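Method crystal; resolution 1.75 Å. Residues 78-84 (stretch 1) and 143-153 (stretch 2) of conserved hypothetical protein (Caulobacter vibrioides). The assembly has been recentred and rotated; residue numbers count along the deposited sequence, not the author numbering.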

# COMPACT_ATOMS: atom_id res chain seq x y z
N SER A 78 4.94 3.27 10.49
CA SER A 78 6.19 2.74 11.03
C SER A 78 6.89 1.88 9.99
O SER A 78 6.52 1.87 8.82
N THR A 79 7.91 1.16 10.45
CA THR A 79 8.67 0.25 9.60
C THR A 79 8.47 -1.15 10.18
O THR A 79 9.21 -2.08 9.87
N ILE A 80 7.44 -1.29 11.02
CA ILE A 80 7.13 -2.57 11.65
C ILE A 80 6.45 -3.55 10.69
O ILE A 80 5.38 -3.26 10.14
N ALA A 81 7.08 -4.70 10.50
CA ALA A 81 6.55 -5.74 9.62
C ALA A 81 6.12 -6.91 10.49
O ALA A 81 6.94 -7.53 11.17
N ILE A 82 4.82 -7.22 10.44
CA ILE A 82 4.25 -8.30 11.23
C ILE A 82 4.02 -9.56 10.41
O ILE A 82 3.62 -9.49 9.24
N VAL A 83 4.27 -10.72 11.01
CA VAL A 83 4.06 -11.99 10.33
C VAL A 83 2.67 -12.51 10.67
O VAL A 83 2.26 -12.49 11.83
N ALA A 84 1.95 -12.95 9.65
CA ALA A 84 0.61 -13.49 9.83
C ALA A 84 0.58 -14.94 9.35
O ALA A 84 0.74 -15.20 8.16
N GLN A 143 12.67 -2.02 3.34
CA GLN A 143 13.75 -2.91 3.73
C GLN A 143 13.27 -3.81 4.87
O GLN A 143 13.64 -4.98 4.94
N SER A 144 12.44 -3.27 5.76
CA SER A 144 11.92 -4.05 6.88
C SER A 144 11.06 -5.22 6.42
O SER A 144 11.19 -6.34 6.92
N ALA A 145 10.18 -4.95 5.46
CA ALA A 145 9.30 -5.98 4.93
C ALA A 145 10.14 -7.06 4.25
O ALA A 145 9.86 -8.25 4.40
N VAL A 146 11.16 -6.64 3.51
CA VAL A 146 12.04 -7.59 2.83
C VAL A 146 12.78 -8.42 3.88
O VAL A 146 12.87 -9.64 3.75
N ASP A 147 13.31 -7.77 4.91
CA ASP A 147 14.02 -8.49 5.96
C ASP A 147 13.12 -9.51 6.65
O ASP A 147 13.56 -10.61 6.97
N ARG A 148 11.86 -9.14 6.89
CA ARG A 148 10.93 -10.05 7.55
C ARG A 148 10.66 -11.25 6.64
O ARG A 148 10.54 -12.38 7.11
N MSE A 149 10.56 -11.00 5.34
CA MSE A 149 10.32 -12.08 4.39
C MSE A 149 11.51 -13.03 4.41
O MSE A 149 11.36 -14.25 4.34
N VAL A 150 12.71 -12.45 4.50
CA VAL A 150 13.92 -13.26 4.54
C VAL A 150 13.95 -14.15 5.79
O VAL A 150 14.41 -15.29 5.73
N GLU A 151 13.45 -13.64 6.91
CA GLU A 151 13.42 -14.44 8.14
C GLU A 151 12.58 -15.69 7.91
O GLU A 151 12.82 -16.73 8.52
N LEU A 152 11.58 -15.59 7.04
CA LEU A 152 10.72 -16.74 6.77
C LEU A 152 11.31 -17.65 5.71
O LEU A 152 10.77 -18.73 5.43
N GLY A 153 12.42 -17.23 5.10
CA GLY A 153 13.07 -18.05 4.09
C GLY A 153 13.25 -17.44 2.72
O GLY A 153 13.83 -18.07 1.83

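The most unusual feature of this contact is a very short hydrogen bond from a helix side chain to the backbone of the other stretch. Ser 144 OG donates to Thr 79 O at 2.5 Å. The serine is in the t rotamer, and its CA-to-CB bond points toward stretch 1. Its hydroxyl also accepts a hydrogen bond from water 1, with the water oxygen 3.0 Å from Ser 144 OG. The same water accepts from the backbone, 2.9 Å from Ala 81 N. Water 1 therefore links the helix to Ala 81, two residues beyond the direct bond.

The helix runs at 26° to strand 81-83, with the same general N-to-C direction. The axes approach to 8.3 Å. Small side chains sit where the backbones come near: Ala 81 CA and Ala 145 CA are 5.4 Å apart. Ala 81 points toward the helix and is buried. Its CB lies 3.7 Å from Ser 144 OG and 4.1 Å from Ala 145 CA, so the methyl packs directly on the helix backbone. Ala 145 itself points sideways. Thr 79, in the p rotamer, also points sideways; its CB is 4.2 Å from Ser 144 CB.

Arg 148 comes one turn after Ser 144 and points toward the strand. Its chi angles are t, p, t and then 86°. Its CB packs 3.8 Å from Ala 81 CB. Arg 148 NE gives a weak hydrogen bond to Ala 81 O at 3.0 Å, with the carbonyl at the edge of the guanidinium. Val 83 covers one face of that group, with Val 83 CG2 3.5 Å from Arg 148 CZ. Two further partners hold the guanidinium. Arg 148 NH1 forms a salt bridge with Glu 151 OE2 at 2.9 Å, within the helix. Water 2 accepts from both stretches, 3.2 Å from Arg 148 NH2 and 2.8 Å from Val 83 N.

Val 83, in the t rotamer, points toward the helix. Besides covering the arginine, it makes an apolar contact with Leu 152: Val 83 CG1 is 4.2 Å from Leu 152 CD1. Leu 152 also points toward the strand, with chi1 m and chi2 t. Gly 153 then leaves helical geometry in a Schellman motif with positive phi.

Along stretch 1 the side chains alternate. Ala 81 and Val 83 point toward the helix, while Ile 80, Ile 82 and Ala 84 point away. On the helix, Val 146 and Met 149, a selenomethionine, point away from stretch 1 and are buried elsewhere in the structure.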

# COMPACT_ATOMS: atom_id res chain seq x y z
CB SER A 78 5.89 1.88 12.25
OG SER A 78 5.17 0.71 11.87
CB THR A 79 10.18 0.58 9.61
OG1 THR A 79 10.70 0.41 10.94
CG2 THR A 79 10.41 2.01 9.15
CB ILE A 80 6.21 -2.37 12.88
CG1 ILE A 80 6.89 -1.47 13.91
CG2 ILE A 80 5.87 -3.73 13.50
CD1 ILE A 80 6.00 -1.10 15.08
CB ALA A 81 7.61 -6.18 8.62
CB ILE A 82 2.89 -7.87 11.84
CG1 ILE A 82 3.05 -6.58 12.64
CG2 ILE A 82 2.33 -8.98 12.72
CD1 ILE A 82 4.00 -6.70 13.81
CB VAL A 83 5.11 -13.04 10.76
CG1 VAL A 83 4.71 -14.41 10.24
CG2 VAL A 83 6.48 -12.66 10.22
CB ALA A 84 -0.40 -12.66 9.04
CB GLN A 143 14.97 -2.11 4.19
CG GLN A 143 16.18 -2.95 4.58
CD GLN A 143 16.79 -3.72 3.41
OE1 GLN A 143 16.59 -4.94 3.28
NE2 GLN A 143 17.52 -3.02 2.56
CB SER A 144 11.11 -3.16 7.82
OG SER A 144 10.56 -3.93 8.88
CB ALA A 145 8.32 -5.37 3.93
CB VAL A 146 13.06 -6.85 1.92
CG1 VAL A 146 14.12 -7.82 1.44
CG2 VAL A 146 12.34 -6.24 0.72
CB ASP A 147 14.58 -7.51 7.01
CG ASP A 147 15.75 -6.69 6.49
OD1 ASP A 147 16.25 -6.95 5.37
OD2 ASP A 147 16.18 -5.77 7.23
CB ARG A 148 9.62 -9.32 7.88
CG ARG A 148 8.87 -9.91 9.07
CD ARG A 148 9.50 -9.46 10.39
NE ARG A 148 8.76 -9.92 11.56
CZ ARG A 148 8.95 -11.10 12.14
NH1 ARG A 148 9.85 -11.95 11.66
NH2 ARG A 148 8.23 -11.44 13.20
CB MSE A 149 10.13 -11.52 2.98
CG MSE A 149 8.83 -10.75 2.78
SE MSE A 149 8.77 -9.84 1.09
CE MSE A 149 8.46 -11.37 -0.06
CB VAL A 150 15.18 -12.37 4.48
CG1 VAL A 150 16.43 -13.20 4.73
CG2 VAL A 150 15.26 -11.70 3.12
CB GLU A 151 12.80 -13.67 9.31
CG GLU A 151 13.66 -12.57 9.88
CD GLU A 151 13.13 -12.09 11.22
OE1 GLU A 151 13.25 -12.83 12.21
OE2 GLU A 151 12.57 -10.97 11.28
CB LEU A 152 9.32 -16.28 6.34
CG LEU A 152 8.53 -15.47 7.37
CD1 LEU A 152 7.12 -15.24 6.85
CD2 LEU A 152 8.48 -16.22 8.69
O HOH W 1 9.72 -5.08 11.57
O HOH W 2 5.18 -10.74 13.65